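Local structure of exoribonuclease II, mitochondrial (Candida glabrata, 6F3H) at residues D325-Q330 with G338-E343; D331-L336 with S816-D821; D430-F435 with N708-H713. The protein degrades RNA from its 3' end as the exoribonuclease component of the mitochondrial RNA degradosome, with magnesium bound in its RNB-family active site. The protein carries 1 engineered substitution. All coordinates share one frame; numbering follows the deposited sequence.

Interaction 1: residues D325-Q330 with G338-E343; sequences DMYRDQ and GKLLVE
This is a local tyrosine-centred contact at the edge of the chain, where the loop leaving helix 311-322 folds back on helix 334-343, the helix it leads into. Tyr327 carries most of it. Its CG stands anti to the carbonyl carbon (chi1 -61°), which sends the ring across to the helix; the closest CA pair, Tyr327 and Leu340, is still 8.5 Å apart. The hydroxyl meets the carboxylate of Glu343 tip to tip: Tyr327 OH donates to Glu343 OE1 over 2.6 Å. The acceptor lies at the ring edge, close to the ring plane, but the hydroxyl approaches it from above the carboxylate plane, with the ring and carboxylate turned 35° apart. Glu343 gets there as an extended chain, its CG anti to the backbone N (chi1 -174°).

Two overlapping type I beta turns, Asp325 to Arg328 and Tyr327 to Gln330, shape the connection between the two helices and put the tyrosine on its inner side. The first turn is closed by Arg328 N donating to Asp325 O. Across the loop, Gln330 NE2 donates to Met326 O (2.6 Å), in the plane of its own amide but above the carbonyl plane.

Apolar contacts line the ring. The Leu340 side chain crosses it obliquely, bringing Leu340 CD1 to 3.5 Å from Tyr327 CE2. Lys339 brings CB to 3.9 Å from Tyr327 OH, its side chain also crossing the ring obliquely, with CB and CE both near Tyr327 CE1. Met326 CB sits over one ring face, offset toward the rim, while its selenium-bearing end extends toward Glu343 OE2 and is poorly ordered. Leu336, one helical turn before Leu340, packs on Tyr327 as well, and Leu340 itself continues onto Leu299 of helix 293-303.

Interaction 2: residues D331-L336 with S816-D821; sequences DVTRSL and SIHPLD
The carboxylate of Asp821 accepts from the first turn of helix 334-343, reaching it from a distant part of the chain. Asp821 OD2 takes the amide of Arg334 N at 2.5 Å, on the syn lone pair. Asp821 OD1 accepts twice: from Ser335 N at 2.7 Å, above the carboxylate plane, and from Ser335 OG at 2.7 Å, nearly along the C-O axis. Three donors thus hold the group, and the helix N-terminus, with its first-turn amides, would probably favour its charged form.

Ser335 OG, anti to its carbonyl carbon, also accepts a weak bond from Leu820 N. Thr333 is the N-cap residue, and Leu336 N donates to Thr333 OG1 over 3.2 Å. The Thr333 methyl CG2 lies over one face of the His818 ring, while Ser335 CB sits at that ring's edge.

Asp821 is positioned by a tight bend after strand 808-818, in which Asp821 N donates to His818 O. Arg334 slides past the carboxylate in the opposite direction; its NE bonds Ala303 O, and Leu820 O lies over one face of the guanidinium.

The bend leads into strand 823-827 of the C-terminal sheet, consistent with the S1 domain of RNase II relatives. Pro819 packs on helix 725-761, and Val332 on helix 311-322.

Interaction 3: residues D430-F435 with N708-H713; sequences DPAGLF and NHLQLH
The imidazole of His713 has the carbonyl carbon of Ala432 over one face and the carboxylate of Asp430 at its edge. Ring and carboxylate are turned only 21° apart, so they meet tip to tip and almost coplanar. At the second ring, that of His709, Pro431 CD approaches obliquely, 4.2 Å from His709 CD2. Gly433 also reaches the first ring at a slant, its CA 3.5 Å from His713 CE1.

The polar contact is a His-carboxylate hydrogen bond. His713 NE2 donates to Asp430 OD1 over 2.5 Å, with an N-H...O angle of 154°, using the syn lone pair of the oxygen and staying near the ring plane. Asp430 CG is anti to the backbone N (chi1 176°), and this swings the carboxylate toward the helix although the CB itself starts off to one side. His709 and His713, one helical turn apart, flank the spot where Ala432 enters.

Ala432 is the apolar counterpart: its CB rests 3.6 Å from His709 CB and 4.0 Å from Leu710 CD2, and it also touches the imidazole of His713. It belongs to the 3-10 turn 432-434. The contact therefore ties the end of strand 421-429 to helix 703-716 within the RNB domain, with Ile491 of strand 488-499 packing against Asp430, His709 and His713. Asp410, a magnesium ligand, has its side chain about 10 Å from that of His709.

Because NE2 is the donor, it carries a proton. The buried carboxylate beside it would tend to stabilise a positively charged ring, though the charge is not visible; Arg389 adds a long, weak ion pair to Asp430 OD2 and would in turn help keep the aspartate ionised.

Interactions 1 and 2 share helix 334-343: interaction 2 fixes its first turn, interaction 1 the turns after it. They also touch directly, through Leu820 CD1 against Gly338 CA. Both are only partly buried. Interaction 3 lies on the other side of the chain's centre, its centre about 52 Å from that of interaction 1 and 46 Å from that of interaction 2, and is a buried contact in the RNB domain. Chemistry follows place: a phenol-carboxylate bond anchors a short surface loop, a carboxylate on backbone amides joins segments 480 residues apart, and an imidazole-carboxylate pair lies within the nuclease domain.

Interaction 1: residues D325-Q330 with G338-E343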
loop_
_atom_site.group_PDB
_atom_site.type_symbol
_atom_site.label_atom_id
_atom_site.label_comp_id
_atom_site.label_asym_id
_atom_site.label_seq_id
_atom_site.Cartn_x
_atom_site.Cartn_y
_atom_site.Cartn_z
ATOM N N ASP A 325 -18.889 27.226 -22.031
ATOM C CA ASP A 325 -18.796 26.958 -23.465
ATOM C C ASP A 325 -17.781 25.880 -23.776
ATOM O O ASP A 325 -18.097 24.870 -24.412
ATOM C CB ASP A 325 -18.421 28.228 -24.214
ATOM C CG ASP A 325 -19.437 29.303 -24.041
ATOM O OD1 ASP A 325 -19.665 29.706 -22.889
ATOM O OD2 ASP A 325 -20.015 29.738 -25.055
HETATM N N MSE A 326 -16.548 26.097 -23.369
HETATM C CA MSE A 326 -15.481 25.192 -23.721
HETATM C C MSE A 326 -15.771 23.782 -23.274
HETATM O O MSE A 326 -15.534 22.823 -23.995
HETATM C CB MSE A 326 -14.208 25.669 -23.087
HETATM C CG MSE A 326 -13.887 27.063 -23.490
HETATM SE SE MSE A 326 -12.289 27.520 -22.544
HETATM C CE MSE A 326 -13.122 28.367 -21.000
ATOM N N TYR A 327 -16.285 23.670 -22.059
ATOM C CA TYR A 327 -16.406 22.392 -21.383
ATOM C C TYR A 327 -17.761 21.766 -21.571
ATOM O O TYR A 327 -18.057 20.769 -20.916
ATOM C CB TYR A 327 -16.155 22.569 -19.897
ATOM C CG TYR A 327 -14.788 23.098 -19.577
ATOM C CD1 TYR A 327 -13.666 22.295 -19.697
ATOM C CD2 TYR A 327 -14.607 24.410 -19.175
ATOM C CE1 TYR A 327 -12.402 22.781 -19.405
ATOM C CE2 TYR A 327 -13.342 24.904 -18.880
ATOM C CZ TYR A 327 -12.245 24.085 -18.998
ATOM O OH TYR A 327 -10.984 24.559 -18.714
ATOM N N ARG A 328 -18.587 22.315 -22.450
ATOM C CA ARG A 328 -20.012 22.056 -22.329
ATOM C C ARG A 328 -20.381 20.622 -22.692
ATOM O O ARG A 328 -21.202 20.004 -22.003
ATOM C CB ARG A 328 -20.779 23.057 -23.185
ATOM C CG ARG A 328 -22.266 22.834 -23.183
ATOM C CD ARG A 328 -23.039 23.927 -23.936
ATOM N NE ARG A 328 -22.902 25.267 -23.375
ATOM C CZ ARG A 328 -22.251 26.254 -23.978
ATOM N NH1 ARG A 328 -21.653 26.047 -25.146
ATOM N NH2 ARG A 328 -22.184 27.446 -23.405
ATOM N N ASP A 329 -19.775 20.060 -23.734
ATOM C CA ASP A 329 -20.224 18.779 -24.272
ATOM C C ASP A 329 -19.445 17.570 -23.756
ATOM O O ASP A 329 -19.684 16.460 -24.241
ATOM C CB ASP A 329 -20.183 18.803 -25.798
ATOM N N GLN A 330 -18.523 17.750 -22.807
ATOM C CA GLN A 330 -17.488 16.768 -22.500
ATOM C C GLN A 330 -17.760 15.997 -21.212
ATOM O O GLN A 330 -18.334 16.529 -20.259
ATOM C CB GLN A 330 -16.157 17.485 -22.388
ATOM C CG GLN A 330 -16.113 18.686 -23.292
ATOM C CD GLN A 330 -14.711 19.148 -23.561
ATOM O OE1 GLN A 330 -13.765 18.354 -23.514
ATOM N NE2 GLN A 330 -14.560 20.435 -23.872
ATOM N N GLY A 338 -9.897 19.427 -13.050
ATOM C CA GLY A 338 -8.560 19.969 -12.910
ATOM C C GLY A 338 -8.301 21.088 -13.892
ATOM O O GLY A 338 -7.874 22.173 -13.501
ATOM N N LYS A 339 -8.582 20.844 -15.178
ATOM C CA LYS A 339 -8.398 21.883 -16.186
ATOM C C LYS A 339 -9.120 23.151 -15.798
ATOM O O LYS A 339 -8.549 24.245 -15.839
ATOM C CB LYS A 339 -8.926 21.422 -17.540
ATOM C CG LYS A 339 -8.245 20.205 -18.111
ATOM C CD LYS A 339 -8.555 20.090 -19.591
ATOM C CE LYS A 339 -8.509 21.470 -20.244
ATOM N NZ LYS A 339 -8.343 21.410 -21.723
ATOM N N LEU A 340 -10.356 23.020 -15.357
ATOM C CA LEU A 340 -11.103 24.213 -15.020
ATOM C C LEU A 340 -10.517 24.877 -13.799
ATOM O O LEU A 340 -10.241 26.073 -13.796
ATOM C CB LEU A 340 -12.545 23.859 -14.758
ATOM C CG LEU A 340 -13.253 25.148 -14.406
ATOM C CD1 LEU A 340 -13.222 26.059 -15.598
ATOM C CD2 LEU A 340 -14.663 24.882 -14.006
ATOM N N LEU A 341 -10.327 24.101 -12.749
ATOM C CA LEU A 341 -9.798 24.640 -11.514
ATOM C C LEU A 341 -8.467 25.321 -11.763
ATOM O O LEU A 341 -8.203 26.405 -11.238
ATOM C CB LEU A 341 -9.655 23.513 -10.514
ATOM C CG LEU A 341 -9.223 23.948 -9.141
ATOM C CD1 LEU A 341 -9.899 25.217 -8.710
ATOM C CD2 LEU A 341 -9.556 22.847 -8.241
ATOM N N VAL A 342 -7.628 24.709 -12.590
ATOM C CA VAL A 342 -6.390 25.361 -12.983
ATOM C C VAL A 342 -6.701 26.688 -13.647
ATOM O O VAL A 342 -6.051 27.704 -13.396
ATOM C CB VAL A 342 -5.593 24.449 -13.933
ATOM C CG1 VAL A 342 -4.698 25.268 -14.847
ATOM C CG2 VAL A 342 -4.791 23.419 -13.165
ATOM N N GLU A 343 -7.731 26.706 -14.464
ATOM C CA GLU A 343 -8.009 27.884 -15.256
ATOM C C GLU A 343 -8.482 29.045 -14.400
ATOM O O GLU A 343 -8.335 30.202 -14.790
ATOM C CB GLU A 343 -9.036 27.525 -16.307
ATOM C CG GLU A 343 -9.283 28.600 -17.262
ATOM C CD GLU A 343 -10.175 28.137 -18.371
ATOM O OE1 GLU A 343 -9.983 26.988 -18.828
ATOM O OE2 GLU A 343 -11.072 28.906 -18.776
#

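Interaction 2: residues D331-L336 with S816-D821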
loop_
_atom_site.group_PDB
_atom_site.type_symbol
_atom_site.label_atom_id
_atom_site.label_comp_id
_atom_site.label_asym_id
_atom_site.label_seq_id
_atom_site.Cartn_x
_atom_site.Cartn_y
_atom_site.Cartn_z
ATOM N N ASP A 331 -17.294 14.742 -21.177
ATOM C CA ASP A 331 -17.577 13.880 -20.037
ATOM C C ASP A 331 -16.940 14.447 -18.780
ATOM O O ASP A 331 -15.818 14.960 -18.793
ATOM C CB ASP A 331 -17.097 12.447 -20.299
ATOM N N VAL A 332 -17.674 14.346 -17.683
ATOM C CA VAL A 332 -17.275 14.972 -16.432
ATOM C C VAL A 332 -16.265 14.062 -15.772
ATOM O O VAL A 332 -16.633 13.017 -15.227
ATOM C CB VAL A 332 -18.482 15.207 -15.522
ATOM C CG1 VAL A 332 -18.054 15.596 -14.120
ATOM C CG2 VAL A 332 -19.407 16.239 -16.134
ATOM N N THR A 333 -15.001 14.484 -15.788
ATOM C CA THR A 333 -13.864 13.702 -15.329
ATOM C C THR A 333 -13.020 14.580 -14.431
ATOM O O THR A 333 -12.999 15.798 -14.576
ATOM C CB THR A 333 -13.003 13.202 -16.508
ATOM O OG1 THR A 333 -12.334 14.305 -17.140
ATOM C CG2 THR A 333 -13.840 12.525 -17.547
ATOM N N ARG A 334 -12.273 13.948 -13.538
ATOM C CA ARG A 334 -11.435 14.722 -12.639
ATOM C C ARG A 334 -10.503 15.621 -13.422
ATOM O O ARG A 334 -10.308 16.780 -13.055
ATOM C CB ARG A 334 -10.619 13.788 -11.767
ATOM C CG ARG A 334 -11.380 12.569 -11.300
ATOM C CD ARG A 334 -11.453 12.496 -9.815
ATOM N NE ARG A 334 -10.135 12.307 -9.252
ATOM C CZ ARG A 334 -9.614 11.120 -8.984
ATOM N NH1 ARG A 334 -10.330 10.028 -9.240
ATOM N NH2 ARG A 334 -8.380 11.032 -8.474
ATOM N N SER A 335 -9.915 15.095 -14.502
ATOM C CA SER A 335 -9.067 15.898 -15.380
ATOM C C SER A 335 -9.773 17.156 -15.798
ATOM O O SER A 335 -9.160 18.223 -15.927
ATOM C CB SER A 335 -8.672 15.114 -16.616
ATOM O OG SER A 335 -7.794 14.090 -16.247
ATOM N N LEU A 336 -11.065 17.036 -16.033
ATOM C CA LEU A 336 -11.808 18.169 -16.522
ATOM C C LEU A 336 -12.031 19.165 -15.397
ATOM O O LEU A 336 -11.883 20.371 -15.596
ATOM C CB LEU A 336 -13.114 17.664 -17.115
ATOM C CG LEU A 336 -13.668 18.520 -18.234
ATOM C CD1 LEU A 336 -12.842 18.227 -19.443
ATOM C CD2 LEU A 336 -15.106 18.151 -18.447
ATOM N N SER A 816 -8.145 9.148 -26.201
ATOM C CA SER A 816 -8.323 10.126 -25.139
ATOM C C SER A 816 -7.329 9.866 -24.019
ATOM O O SER A 816 -6.850 8.751 -23.828
ATOM C CB SER A 816 -9.747 10.099 -24.577
ATOM O OG SER A 816 -9.868 9.109 -23.570
ATOM N N ILE A 817 -7.029 10.921 -23.270
ATOM C CA ILE A 817 -6.133 10.850 -22.128
ATOM C C ILE A 817 -6.681 11.692 -20.994
ATOM O O ILE A 817 -6.801 12.913 -21.136
ATOM C CB ILE A 817 -4.744 11.369 -22.473
ATOM C CG1 ILE A 817 -4.118 10.536 -23.575
ATOM C CG2 ILE A 817 -3.910 11.410 -21.218
ATOM C CD1 ILE A 817 -2.777 11.091 -23.998
ATOM N N HIS A 818 -6.954 11.068 -19.853
ATOM C CA HIS A 818 -7.365 11.821 -18.671
ATOM C C HIS A 818 -6.475 11.489 -17.495
ATOM O O HIS A 818 -6.753 10.539 -16.740
ATOM C CB HIS A 818 -8.819 11.574 -18.332
ATOM C CG HIS A 818 -9.739 11.899 -19.450
ATOM N ND1 HIS A 818 -10.258 10.938 -20.286
ATOM C CD2 HIS A 818 -10.247 13.083 -19.863
ATOM C CE1 HIS A 818 -11.043 11.518 -21.176
ATOM N NE2 HIS A 818 -11.060 12.817 -20.935
ATOM N N PRO A 819 -5.451 12.310 -17.271
ATOM C CA PRO A 819 -4.424 11.979 -16.273
ATOM C C PRO A 819 -4.939 11.905 -14.847
ATOM O O PRO A 819 -4.679 10.914 -14.154
ATOM C CB PRO A 819 -3.405 13.106 -16.462
ATOM C CG PRO A 819 -3.705 13.667 -17.822
ATOM C CD PRO A 819 -5.165 13.568 -17.972
ATOM N N LEU A 820 -5.643 12.934 -14.369
ATOM C CA LEU A 820 -6.136 12.903 -12.997
ATOM C C LEU A 820 -7.070 11.732 -12.757
ATOM O O LEU A 820 -7.304 11.360 -11.601
ATOM C CB LEU A 820 -6.864 14.194 -12.673
ATOM C CG LEU A 820 -5.929 15.156 -11.983
ATOM C CD1 LEU A 820 -6.632 16.458 -11.764
ATOM C CD2 LEU A 820 -5.476 14.549 -10.682
ATOM N N ASP A 821 -7.594 11.143 -13.832
ATOM C CA ASP A 821 -8.520 10.038 -13.730
ATOM C C ASP A 821 -7.859 8.693 -13.970
ATOM O O ASP A 821 -8.413 7.664 -13.560
ATOM C CB ASP A 821 -9.643 10.215 -14.755
ATOM C CG ASP A 821 -10.288 11.586 -14.708
ATOM O OD1 ASP A 821 -9.762 12.527 -15.334
ATOM O OD2 ASP A 821 -11.388 11.695 -14.133
#

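Interaction 3: residues D430-F435 with N708-H713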
loop_
_atom_site.group_PDB
_atom_site.type_symbol
_atom_site.label_atom_id
_atom_site.label_comp_id
_atom_site.label_asym_id
_atom_site.label_seq_id
_atom_site.Cartn_x
_atom_site.Cartn_y
_atom_site.Cartn_z
ATOM N N ASP A 430 18.943 2.618 14.844
ATOM C CA ASP A 430 18.162 2.235 16.013
ATOM C C ASP A 430 17.254 3.385 16.407
ATOM O O ASP A 430 17.476 4.068 17.416
ATOM C CB ASP A 430 19.039 1.816 17.186
ATOM C CG ASP A 430 18.226 1.526 18.404
ATOM O OD1 ASP A 430 17.200 0.824 18.253
ATOM O OD2 ASP A 430 18.595 2.003 19.495
ATOM N N PRO A 431 16.206 3.618 15.636
ATOM C CA PRO A 431 15.271 4.656 16.032
ATOM C C PRO A 431 14.466 4.244 17.250
ATOM O O PRO A 431 14.033 5.111 18.018
ATOM C CB PRO A 431 14.422 4.853 14.775
ATOM C CG PRO A 431 14.442 3.526 14.119
ATOM C CD PRO A 431 15.734 2.853 14.475
ATOM N N ALA A 432 14.288 2.940 17.477
ATOM C CA ALA A 432 13.568 2.502 18.668
ATOM C C ALA A 432 14.189 3.074 19.940
ATOM O O ALA A 432 13.491 3.273 20.938
ATOM C CB ALA A 432 13.526 0.974 18.714
ATOM N N GLY A 433 15.493 3.364 19.919
ATOM C CA GLY A 433 16.161 3.839 21.117
ATOM C C GLY A 433 15.750 5.221 21.588
ATOM O O GLY A 433 15.858 5.519 22.776
ATOM N N LEU A 434 15.270 6.078 20.690
ATOM C CA LEU A 434 15.038 7.468 21.092
ATOM C C LEU A 434 13.786 7.654 21.942
ATOM O O LEU A 434 13.475 8.793 22.323
ATOM C CB LEU A 434 15.000 8.384 19.863
ATOM C CG LEU A 434 16.243 8.257 18.970
ATOM C CD1 LEU A 434 15.953 7.371 17.837
ATOM C CD2 LEU A 434 16.747 9.569 18.405
ATOM N N PHE A 435 13.096 6.566 22.283
ATOM C CA PHE A 435 11.827 6.620 22.978
ATOM C C PHE A 435 11.867 5.881 24.310
ATOM O O PHE A 435 12.337 4.738 24.373
ATOM C CB PHE A 435 10.725 6.002 22.119
ATOM C CG PHE A 435 10.518 6.709 20.825
ATOM C CD1 PHE A 435 9.970 7.980 20.794
ATOM C CD2 PHE A 435 10.846 6.103 19.635
ATOM C CE1 PHE A 435 9.774 8.640 19.594
ATOM C CE2 PHE A 435 10.647 6.764 18.432
ATOM C CZ PHE A 435 10.116 8.030 18.414
ATOM N N ASN A 708 9.068 -4.318 15.557
ATOM C CA ASN A 708 10.000 -5.414 15.788
ATOM C C ASN A 708 11.223 -4.948 16.585
ATOM O O ASN A 708 11.760 -5.710 17.395
ATOM C CB ASN A 708 10.414 -6.015 14.438
ATOM C CG ASN A 708 9.246 -6.695 13.703
ATOM O OD1 ASN A 708 8.301 -7.148 14.323
ATOM N ND2 ASN A 708 9.314 -6.747 12.379
ATOM N N HIS A 709 11.650 -3.688 16.403
ATOM C CA HIS A 709 12.805 -3.175 17.139
ATOM C C HIS A 709 12.504 -2.970 18.615
ATOM O O HIS A 709 13.334 -3.314 19.468
ATOM C CB HIS A 709 13.285 -1.862 16.543
ATOM C CG HIS A 709 14.216 -2.042 15.391
ATOM N ND1 HIS A 709 14.164 -3.146 14.567
ATOM C CD2 HIS A 709 15.200 -1.251 14.904
ATOM C CE1 HIS A 709 15.084 -3.032 13.626
ATOM N NE2 HIS A 709 15.726 -1.891 13.809
ATOM N N LEU A 710 11.340 -2.395 18.941
ATOM C CA LEU A 710 11.002 -2.196 20.345
ATOM C C LEU A 710 10.883 -3.521 21.059
ATOM O O LEU A 710 11.219 -3.626 22.242
ATOM C CB LEU A 710 9.701 -1.437 20.479
ATOM C CG LEU A 710 9.686 -0.064 19.818
ATOM C CD1 LEU A 710 8.298 0.216 19.216
ATOM C CD2 LEU A 710 10.078 1.042 20.777
ATOM N N GLN A 711 10.429 -4.549 20.355
ATOM C CA GLN A 711 10.423 -5.853 20.983
ATOM C C GLN A 711 11.839 -6.312 21.256
ATOM O O GLN A 711 12.100 -6.956 22.279
ATOM C CB GLN A 711 9.694 -6.857 20.090
ATOM C CG GLN A 711 8.211 -6.561 19.918
ATOM C CD GLN A 711 7.416 -6.752 21.202
ATOM O OE1 GLN A 711 6.766 -7.777 21.379
ATOM N NE2 GLN A 711 7.495 -5.779 22.117
ATOM N N LEU A 712 12.769 -5.948 20.378
ATOM C CA LEU A 712 14.147 -6.348 20.583
ATOM C C LEU A 712 14.754 -5.616 21.764
ATOM O O LEU A 712 15.303 -6.247 22.672
ATOM C CB LEU A 712 14.948 -6.112 19.310
ATOM C CG LEU A 712 14.631 -7.198 18.290
ATOM C CD1 LEU A 712 15.418 -7.036 17.018
ATOM C CD2 LEU A 712 14.902 -8.536 18.903
ATOM N N HIS A 713 14.598 -4.295 21.816
ATOM C CA HIS A 713 15.106 -3.559 22.961
ATOM C C HIS A 713 14.651 -4.187 24.261
ATOM O O HIS A 713 15.450 -4.408 25.173
ATOM C CB HIS A 713 14.625 -2.127 22.912
ATOM C CG HIS A 713 15.472 -1.262 22.063
ATOM N ND1 HIS A 713 16.128 -0.156 22.557
ATOM C CD2 HIS A 713 15.783 -1.336 20.750
ATOM C CE1 HIS A 713 16.805 0.419 21.582
ATOM N NE2 HIS A 713 16.613 -0.276 20.476
#